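Local coordinates for predicted sugar phosphatases of the HAD superfamily (Cytophaga hutchinsonii, PDB 2HX1), which probably hydrolyses phosphate esters of sugars or related metabolites, as a predicted magnesium-dependent sugar phosphatase of the haloacid dehalogenase (HAD) superfamily, at residues C16-D20 with T38-L42; I228-T234 with L247-V252. Numbering follows the deposited sequence.

Interaction 1 of 2, residues C16-D20 with T38-L42; sequences CIFFD and TFDYL. With MG (magnesium ion), chain E.
F19 projects from strand 16-19 onto one flank of helix 35-44, where its ring meets T38, F39 and L42. This is strand-to-helix packing in the Rossmann-like core of a HAD-superfamily protein: the strand lies inside a parallel sheet, between strands 48-53 and 228-232, and the helix rests on one face of that sheet. The strand is extended (phi near -105°, psi 122 to 135° from I17 to F19) and the helix regular, with L42 N donating to T38 O at 3.0 Å. The axes of 16-19 and 38-42 run nearly antiparallel, at 159°, and approach to 11.9 Å, so side chains alone bridge the gap; the nearest alpha carbons, I17 CA and L42 CA, are 9.2 Å apart.

I17 and F19, both m at chi1, alternate with C16 and F18, which serve the other face. L42 (m, t) fits against both: its CD1 lies 3.8 Å from F19 CE2, at the ring edge, and its CD2 4.2 Å from I17 CG1. T38 CG2 is 4.0 Å from F19 CZ, while T38 OG1 hydrogen-bonds to A280 and I282. The F19 and F39 rings meet obliquely, planes at 54° and centroids 5.6 Å apart. No hydrogen bond crosses this apolar contact. Past the strand, D20 (chi1 t) turns to the magnesium site, with OD2 2.0 Å from MG and OD1 accepting from water 1 at 2.7 Å.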
ATOM      1  N   CYS A  16     -24.534  12.175  26.868  1.00 26.89           N
ATOM      2  CA  CYS A  16     -24.853  12.462  25.459  1.00 24.24           C
ATOM      3  C   CYS A  16     -24.507  11.289  24.577  1.00 24.14           C
ATOM      4  O   CYS A  16     -23.554  10.562  24.861  1.00 21.32           O
ATOM      5  CB  CYS A  16     -24.103  13.691  24.979  1.00 26.84           C
ATOM      6  SG  CYS A  16     -24.688  14.353  23.408  1.00 25.38           S
ATOM      7  N   ILE A  17     -25.323  11.070  23.545  1.00 21.87           N
ATOM      8  CA  ILE A  17     -25.046  10.056  22.538  1.00 21.28           C
ATOM      9  C   ILE A  17     -24.569  10.762  21.264  1.00 21.79           C
ATOM     10  O   ILE A  17     -25.136  11.786  20.862  1.00 24.19           O
ATOM     11  CB  ILE A  17     -26.322   9.170  22.224  1.00 23.29           C
ATOM     12  CG1 ILE A  17     -27.053   8.775  23.508  1.00 23.12           C
ATOM     13  CG2 ILE A  17     -25.957   7.901  21.454  1.00 20.91           C
ATOM     14  CD1 ILE A  17     -26.212   7.882  24.430  1.00 22.60           C
ATOM     15  N   PHE A  18     -23.507  10.245  20.658  1.00 21.31           N
ATOM     16  CA  PHE A  18     -23.144  10.587  19.279  1.00 22.41           C
ATOM     17  C   PHE A  18     -23.508   9.406  18.369  1.00 22.36           C
ATOM     18  O   PHE A  18     -23.057   8.300  18.592  1.00 19.65           O
ATOM     19  CB  PHE A  18     -21.638  10.887  19.099  1.00 23.39           C
ATOM     20  CG  PHE A  18     -21.111  12.056  19.919  1.00 23.13           C
ATOM     21  CD1 PHE A  18     -21.941  12.933  20.583  1.00 20.76           C
ATOM     22  CD2 PHE A  18     -19.746  12.303  19.962  1.00 27.11           C
ATOM     23  CE1 PHE A  18     -21.421  14.000  21.310  1.00 22.71           C
ATOM     24  CE2 PHE A  18     -19.237  13.355  20.719  1.00 17.16           C
ATOM     25  CZ  PHE A  18     -20.079  14.206  21.358  1.00 22.00           C
ATOM     26  N   PHE A  19     -24.358   9.670  17.375  1.00 20.71           N
ATOM     27  CA  PHE A  19     -24.807   8.662  16.433  1.00 21.37           C
ATOM     28  C   PHE A  19     -24.136   8.884  15.071  1.00 20.30           C
ATOM     29  O   PHE A  19     -24.220   9.968  14.546  1.00 19.44           O
ATOM     30  CB  PHE A  19     -26.321   8.769  16.218  1.00 22.61           C
ATOM     31  CG  PHE A  19     -27.173   8.258  17.368  1.00 23.43           C
ATOM     32  CD1 PHE A  19     -27.348   6.903  17.582  1.00 25.17           C
ATOM     33  CD2 PHE A  19     -27.830   9.129  18.188  1.00 18.94           C
ATOM     34  CE1 PHE A  19     -28.132   6.441  18.599  1.00 27.83           C
ATOM     35  CE2 PHE A  19     -28.614   8.665  19.220  1.00 25.83           C
ATOM     36  CZ  PHE A  19     -28.791   7.337  19.403  1.00 26.84           C
ATOM     37  N   ASP A  20     -23.445   7.875  14.536  1.00 19.48           N
ATOM     38  CA  ASP A  20     -23.217   7.777  13.101  1.00 22.20           C
ATOM     39  C   ASP A  20     -24.595   7.573  12.441  1.00 22.99           C
ATOM     40  O   ASP A  20     -25.506   7.062  13.101  1.00 21.96           O
ATOM     41  CB  ASP A  20     -22.280   6.602  12.794  1.00 24.13           C
ATOM     42  CG  ASP A  20     -22.106   6.350  11.310  1.00 22.83           C
ATOM     43  OD1 ASP A  20     -21.925   7.311  10.549  1.00 22.32           O
ATOM     44  OD2 ASP A  20     -22.153   5.173  10.902  1.00 22.89           O
ATOM     45  N   THR A  38     -36.233   5.204  19.378  1.00 32.72           N
ATOM     46  CA  THR A  38     -34.983   5.607  20.011  1.00 29.00           C
ATOM     47  C   THR A  38     -35.002   7.100  20.301  1.00 30.04           C
ATOM     48  O   THR A  38     -34.613   7.548  21.386  1.00 30.61           O
ATOM     49  CB  THR A  38     -33.763   5.286  19.156  1.00 26.84           C
ATOM     50  OG1 THR A  38     -33.613   3.867  19.058  1.00 27.83           O
ATOM     51  CG2 THR A  38     -32.532   5.875  19.777  1.00 22.41           C
ATOM     52  N   PHE A  39     -35.475   7.881  19.342  1.00 31.02           N
ATOM     53  CA  PHE A  39     -35.467   9.336  19.510  1.00 33.08           C
ATOM     54  C   PHE A  39     -36.566   9.817  20.465  1.00 31.61           C
ATOM     55  O   PHE A  39     -36.353  10.699  21.284  1.00 32.29           O
ATOM     56  CB  PHE A  39     -35.489  10.015  18.127  1.00 34.92           C
ATOM     57  CG  PHE A  39     -34.199   9.859  17.398  1.00 32.66           C
ATOM     58  CD1 PHE A  39     -33.086  10.560  17.816  1.00 32.18           C
ATOM     59  CD2 PHE A  39     -34.066   8.943  16.364  1.00 28.00           C
ATOM     60  CE1 PHE A  39     -31.861  10.404  17.175  1.00 33.14           C
ATOM     61  CE2 PHE A  39     -32.846   8.779  15.732  1.00 33.13           C
ATOM     62  CZ  PHE A  39     -31.751   9.511  16.139  1.00 32.90           C
ATOM     63  N   ASP A  40     -37.735   9.216  20.362  1.00 33.57           N
ATOM     64  CA  ASP A  40     -38.772   9.408  21.370  1.00 34.06           C
ATOM     65  C   ASP A  40     -38.209   9.098  22.770  1.00 34.27           C
ATOM     66  O   ASP A  40     -38.379   9.863  23.727  1.00 34.78           O
ATOM     67  CB  ASP A  40     -39.945   8.484  21.059  1.00 34.46           C
ATOM     68  CG  ASP A  40     -40.702   8.908  19.798  1.00 40.71           C
ATOM     69  OD1 ASP A  40     -40.650  10.116  19.460  1.00 42.23           O
ATOM     70  OD2 ASP A  40     -41.334   8.038  19.145  1.00 44.16           O
ATOM     71  N   TYR A  41     -37.491   7.983  22.887  1.00 33.51           N
ATOM     72  CA  TYR A  41     -36.962   7.582  24.194  1.00 34.89           C
ATOM     73  C   TYR A  41     -36.018   8.632  24.757  1.00 35.76           C
ATOM     74  O   TYR A  41     -36.142   9.035  25.914  1.00 31.83           O
ATOM     75  CB  TYR A  41     -36.248   6.232  24.122  1.00 36.08           C
ATOM     76  CG  TYR A  41     -35.776   5.701  25.457  1.00 38.77           C
ATOM     77  CD1 TYR A  41     -36.661   5.117  26.350  1.00 44.76           C
ATOM     78  CD2 TYR A  41     -34.427   5.766  25.821  1.00 43.36           C
ATOM     79  CE1 TYR A  41     -36.212   4.613  27.590  1.00 40.27           C
ATOM     80  CE2 TYR A  41     -33.979   5.271  27.034  1.00 37.11           C
ATOM     81  CZ  TYR A  41     -34.876   4.693  27.915  1.00 41.33           C
ATOM     82  OH  TYR A  41     -34.425   4.201  29.122  1.00 43.03           O
ATOM     83  N   LEU A  42     -35.057   9.078  23.951  1.00 37.00           N
ATOM     84  CA  LEU A  42     -34.058  10.006  24.473  1.00 37.21           C
ATOM     85  C   LEU A  42     -34.722  11.327  24.915  1.00 38.98           C
ATOM     86  O   LEU A  42     -34.322  11.915  25.925  1.00 39.90           O
ATOM     87  CB  LEU A  42     -32.957  10.270  23.440  1.00 39.30           C
ATOM     88  CG  LEU A  42     -32.096   9.073  23.034  1.00 36.74           C
ATOM     89  CD1 LEU A  42     -31.337   9.384  21.757  1.00 28.91           C
ATOM     90  CD2 LEU A  42     -31.161   8.694  24.165  1.00 36.45           C
TER
HETATM   91 MG    MG E 300     -21.914   4.063   9.298  1.00 20.52          MG
HETATM   92  O   HOH W   1     -21.879   5.836   8.267  1.00 16.52           O
HETATM   93  O   HOH W   2     -19.830   4.327   9.754  1.00 20.67           O
HETATM   94  O   HOH W   3     -21.706   3.027   7.603  1.00 20.47           O

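Interaction 2 of 2, residues I228-T234 with L247-V252; sequences ILMVGDT and LDTALV. With MG (magnesium ion), chain E.
Strands 228-232 and 248-252 pair in parallel, their axes 4.5 Å apart and inclined by 25°, with L229 opposite D248, M230 opposite T249, V231 opposite A250 and G232 opposite L251. Five backbone hydrogen bonds zigzag between them: D248 N to I228 O (3.1 Å, the most bent at 137°), M230 N to D248 O (2.9 Å), A250 N to M230 O (2.8 Å), G232 N to A250 O (3.0 Å) and V252 N to G232 O (2.9 Å). CA-H...O contacts supplement them, among them T249 CA to M230 O and L251 CA to G232 O, both 3.3 Å. The intervening amides of L229 and V231 face strand 16-19, while T249 N donates to T274 OG1.

Helix 235-245 connects the strands, making a beta-alpha-beta crossover of the Rossmann-like HAD core. On one face L229 (t, p) brings CD1 to 4.0 Å from A250 CB, and V231 CG1 lies 4.0 Å from V252 CG1. On the other, selenomethionine M230 sets CB 4.1 Å from T249 CG2, and I228 CB packs 3.7 Å from L247 CD2. The polar side chains look elsewhere, D248 OD2 bonding to Y14 and T249 OG1 to N243; the main-chain L247 O accepts from K94 of a second subunit.

Beyond G232 the chain leaves the strand with D233 at phi/psi -105/-5°. D233 (chi1 p) holds MG through OD1 at 2.1 Å, while its OD2 accepts from water 3 (2.7 Å) and from N256 N. T234 OG1 hydrogen-bonds to N256 and, at 2.9 Å, to water 2.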
ATOM      1  N   ILE A 228     -19.863  10.289  27.270  1.00 23.80           N
ATOM      2  CA  ILE A 228     -20.432  10.363  25.943  1.00 22.14           C
ATOM      3  C   ILE A 228     -20.286   8.990  25.269  1.00 23.30           C
ATOM      4  O   ILE A 228     -19.233   8.364  25.355  1.00 23.33           O
ATOM      5  CB  ILE A 228     -19.723  11.430  25.130  1.00 22.40           C
ATOM      6  CG1 ILE A 228     -19.940  12.822  25.770  1.00 23.71           C
ATOM      7  CG2 ILE A 228     -20.214  11.402  23.703  1.00 22.09           C
ATOM      8  CD1 ILE A 228     -19.083  13.964  25.130  1.00 18.85           C
ATOM      9  N   LEU A 229     -21.347   8.528  24.600  1.00 22.79           N
ATOM     10  CA  LEU A 229     -21.303   7.255  23.834  1.00 21.15           C
ATOM     11  C   LEU A 229     -21.333   7.500  22.309  1.00 20.09           C
ATOM     12  O   LEU A 229     -22.280   8.096  21.791  1.00 21.15           O
ATOM     13  CB  LEU A 229     -22.469   6.361  24.268  1.00 19.04           C
ATOM     14  CG  LEU A 229     -22.512   4.962  23.672  1.00 19.29           C
ATOM     15  CD1 LEU A 229     -21.271   4.184  24.054  1.00 15.74           C
ATOM     16  CD2 LEU A 229     -23.802   4.220  24.036  1.00 16.34           C
HETATM   17  N   MSE A 230     -20.276   7.075  21.611  1.00 19.71           N
HETATM   18  CA  MSE A 230     -20.243   7.118  20.145  1.00 20.67           C
HETATM   19  C   MSE A 230     -20.795   5.806  19.631  1.00 19.44           C
HETATM   20  O   MSE A 230     -20.262   4.750  19.947  1.00 21.28           O
HETATM   21  CB  MSE A 230     -18.825   7.319  19.585  1.00 19.06           C
HETATM   22  CG  MSE A 230     -18.721   7.091  18.048  1.00 24.58           C
HETATM   23 SE   MSE A 230     -19.478   8.600  17.084  0.70 29.23          SE
HETATM   24  CE  MSE A 230     -20.362   7.884  15.514  1.00 22.50           C
ATOM     25  N   VAL A 231     -21.834   5.880  18.809  1.00 19.66           N
ATOM     26  CA  VAL A 231     -22.528   4.689  18.281  1.00 17.79           C
ATOM     27  C   VAL A 231     -22.273   4.563  16.788  1.00 18.77           C
ATOM     28  O   VAL A 231     -22.613   5.457  16.002  1.00 19.14           O
ATOM     29  CB  VAL A 231     -24.063   4.790  18.595  1.00 19.93           C
ATOM     30  CG1 VAL A 231     -24.814   3.593  18.039  1.00 20.61           C
ATOM     31  CG2 VAL A 231     -24.281   4.939  20.130  1.00 21.15           C
ATOM     32  N   GLY A 232     -21.650   3.472  16.370  1.00 18.04           N
ATOM     33  CA  GLY A 232     -21.342   3.301  14.947  1.00 19.12           C
ATOM     34  C   GLY A 232     -21.269   1.871  14.458  1.00 20.87           C
ATOM     35  O   GLY A 232     -21.214   0.932  15.262  1.00 19.43           O
ATOM     36  N   ASP A 233     -21.259   1.720  13.136  1.00 20.93           N
ATOM     37  CA  ASP A 233     -21.175   0.395  12.500  1.00 21.75           C
ATOM     38  C   ASP A 233     -19.817   0.078  11.900  1.00 21.22           C
ATOM     39  O   ASP A 233     -19.598  -1.047  11.446  1.00 23.28           O
ATOM     40  CB  ASP A 233     -22.257   0.229  11.432  1.00 18.56           C
ATOM     41  CG  ASP A 233     -22.085   1.202  10.283  1.00 24.87           C
ATOM     42  OD1 ASP A 233     -21.917   2.411  10.571  1.00 18.94           O
ATOM     43  OD2 ASP A 233     -22.089   0.764   9.103  1.00 18.96           O
ATOM     44  N   THR A 234     -18.899   1.041  11.918  1.00 22.47           N
ATOM     45  CA  THR A 234     -17.599   0.919  11.251  1.00 22.99           C
ATOM     46  C   THR A 234     -16.453   1.125  12.223  1.00 24.64           C
ATOM     47  O   THR A 234     -16.383   2.169  12.882  1.00 21.34           O
ATOM     48  CB  THR A 234     -17.509   1.943  10.116  1.00 23.17           C
ATOM     49  OG1 THR A 234     -18.638   1.764   9.256  1.00 25.72           O
ATOM     50  CG2 THR A 234     -16.194   1.780   9.293  1.00 23.61           C
ATOM     51  N   LEU A 247     -13.949   8.845  24.095  1.00 23.87           N
ATOM     52  CA  LEU A 247     -15.388   8.552  24.210  1.00 23.22           C
ATOM     53  C   LEU A 247     -15.579   7.062  24.486  1.00 23.56           C
ATOM     54  O   LEU A 247     -14.726   6.253  24.144  1.00 22.75           O
ATOM     55  CB  LEU A 247     -16.135   8.946  22.933  1.00 24.66           C
ATOM     56  CG  LEU A 247     -15.965  10.379  22.418  1.00 24.18           C
ATOM     57  CD1 LEU A 247     -16.737  10.575  21.107  1.00 24.87           C
ATOM     58  CD2 LEU A 247     -16.429  11.372  23.499  1.00 25.27           C
ATOM     59  N   ASP A 248     -16.683   6.684  25.133  1.00 24.10           N
ATOM     60  CA  ASP A 248     -17.055   5.255  25.096  1.00 24.21           C
ATOM     61  C   ASP A 248     -17.615   5.051  23.702  1.00 22.02           C
ATOM     62  O   ASP A 248     -18.041   6.010  23.044  1.00 18.68           O
ATOM     63  CB  ASP A 248     -18.095   4.886  26.140  1.00 24.86           C
ATOM     64  CG  ASP A 248     -17.485   4.557  27.499  1.00 30.74           C
ATOM     65  OD1 ASP A 248     -16.259   4.711  27.690  1.00 23.74           O
ATOM     66  OD2 ASP A 248     -18.259   4.148  28.387  1.00 27.20           O
ATOM     67  N   THR A 249     -17.579   3.812  23.252  1.00 21.82           N
ATOM     68  CA  THR A 249     -18.051   3.443  21.950  1.00 21.41           C
ATOM     69  C   THR A 249     -18.953   2.197  21.965  1.00 21.74           C
ATOM     70  O   THR A 249     -18.687   1.224  22.664  1.00 22.49           O
ATOM     71  CB  THR A 249     -16.850   3.211  20.985  1.00 22.42           C
ATOM     72  OG1 THR A 249     -15.989   2.186  21.517  1.00 20.45           O
ATOM     73  CG2 THR A 249     -16.092   4.509  20.790  1.00 18.64           C
ATOM     74  N   ALA A 250     -19.979   2.224  21.126  1.00 20.58           N
ATOM     75  CA  ALA A 250     -20.843   1.073  20.936  1.00 20.65           C
ATOM     76  C   ALA A 250     -20.862   0.719  19.470  1.00 19.86           C
ATOM     77  O   ALA A 250     -21.262   1.536  18.628  1.00 22.38           O
ATOM     78  CB  ALA A 250     -22.273   1.352  21.459  1.00 16.69           C
ATOM     79  N   LEU A 251     -20.362  -0.468  19.160  1.00 18.83           N
ATOM     80  CA  LEU A 251     -20.486  -1.059  17.833  1.00 20.91           C
ATOM     81  C   LEU A 251     -21.891  -1.637  17.663  1.00 22.25           C
ATOM     82  O   LEU A 251     -22.300  -2.538  18.417  1.00 20.88           O
ATOM     83  CB  LEU A 251     -19.499  -2.213  17.635  1.00 18.91           C
ATOM     84  CG  LEU A 251     -19.558  -2.814  16.219  1.00 24.66           C
ATOM     85  CD1 LEU A 251     -19.035  -1.817  15.147  1.00 17.93           C
ATOM     86  CD2 LEU A 251     -18.812  -4.125  16.131  1.00 20.32           C
ATOM     87  N   VAL A 252     -22.604  -1.150  16.658  1.00 22.45           N
ATOM     88  CA  VAL A 252     -23.846  -1.818  16.225  1.00 21.70           C
ATOM     89  C   VAL A 252     -23.603  -2.737  15.042  1.00 22.42           C
ATOM     90  O   VAL A 252     -22.635  -2.572  14.287  1.00 22.05           O
ATOM     91  CB  VAL A 252     -24.981  -0.851  15.923  1.00 20.70           C
ATOM     92  CG1 VAL A 252     -25.464  -0.255  17.218  1.00 12.08           C
ATOM     93  CG2 VAL A 252     -24.566   0.200  14.899  1.00 17.78           C
TER
HETATM   94 MG    MG E 300     -21.914   4.063   9.298  1.00 20.52          MG
HETATM   95  O   HOH W   3     -21.706   3.027   7.603  1.00 20.47           O
HETATM   96  O   HOH W   2     -19.830   4.327   9.754  1.00 20.67           O
HETATM   97  O   HOH W   1     -21.879   5.836   8.267  1.00 16.52           O

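Interactions 1 and 2 share one parallel sheet, in which strands 16-19 and 228-232 are neighbours; their centres lie about 11 Å apart. Probable hydrogen bonds join them directly: F18 N pairs with L229 O at 2.7 Å. V231 N likewise pairs with F18 O at 2.7 Å, and M230 CE packs 3.2 Å from D20 N. Although far apart in sequence, both lead to the same magnesium ion: D20 follows the strand of interaction 1 and D233 that of interaction 2, with the carbonyl of F22 and three waters completing its six ligands. Carboxylates at the C-terminal ends of adjacent strands, here D20 and D233, are the hallmark of a HAD active site.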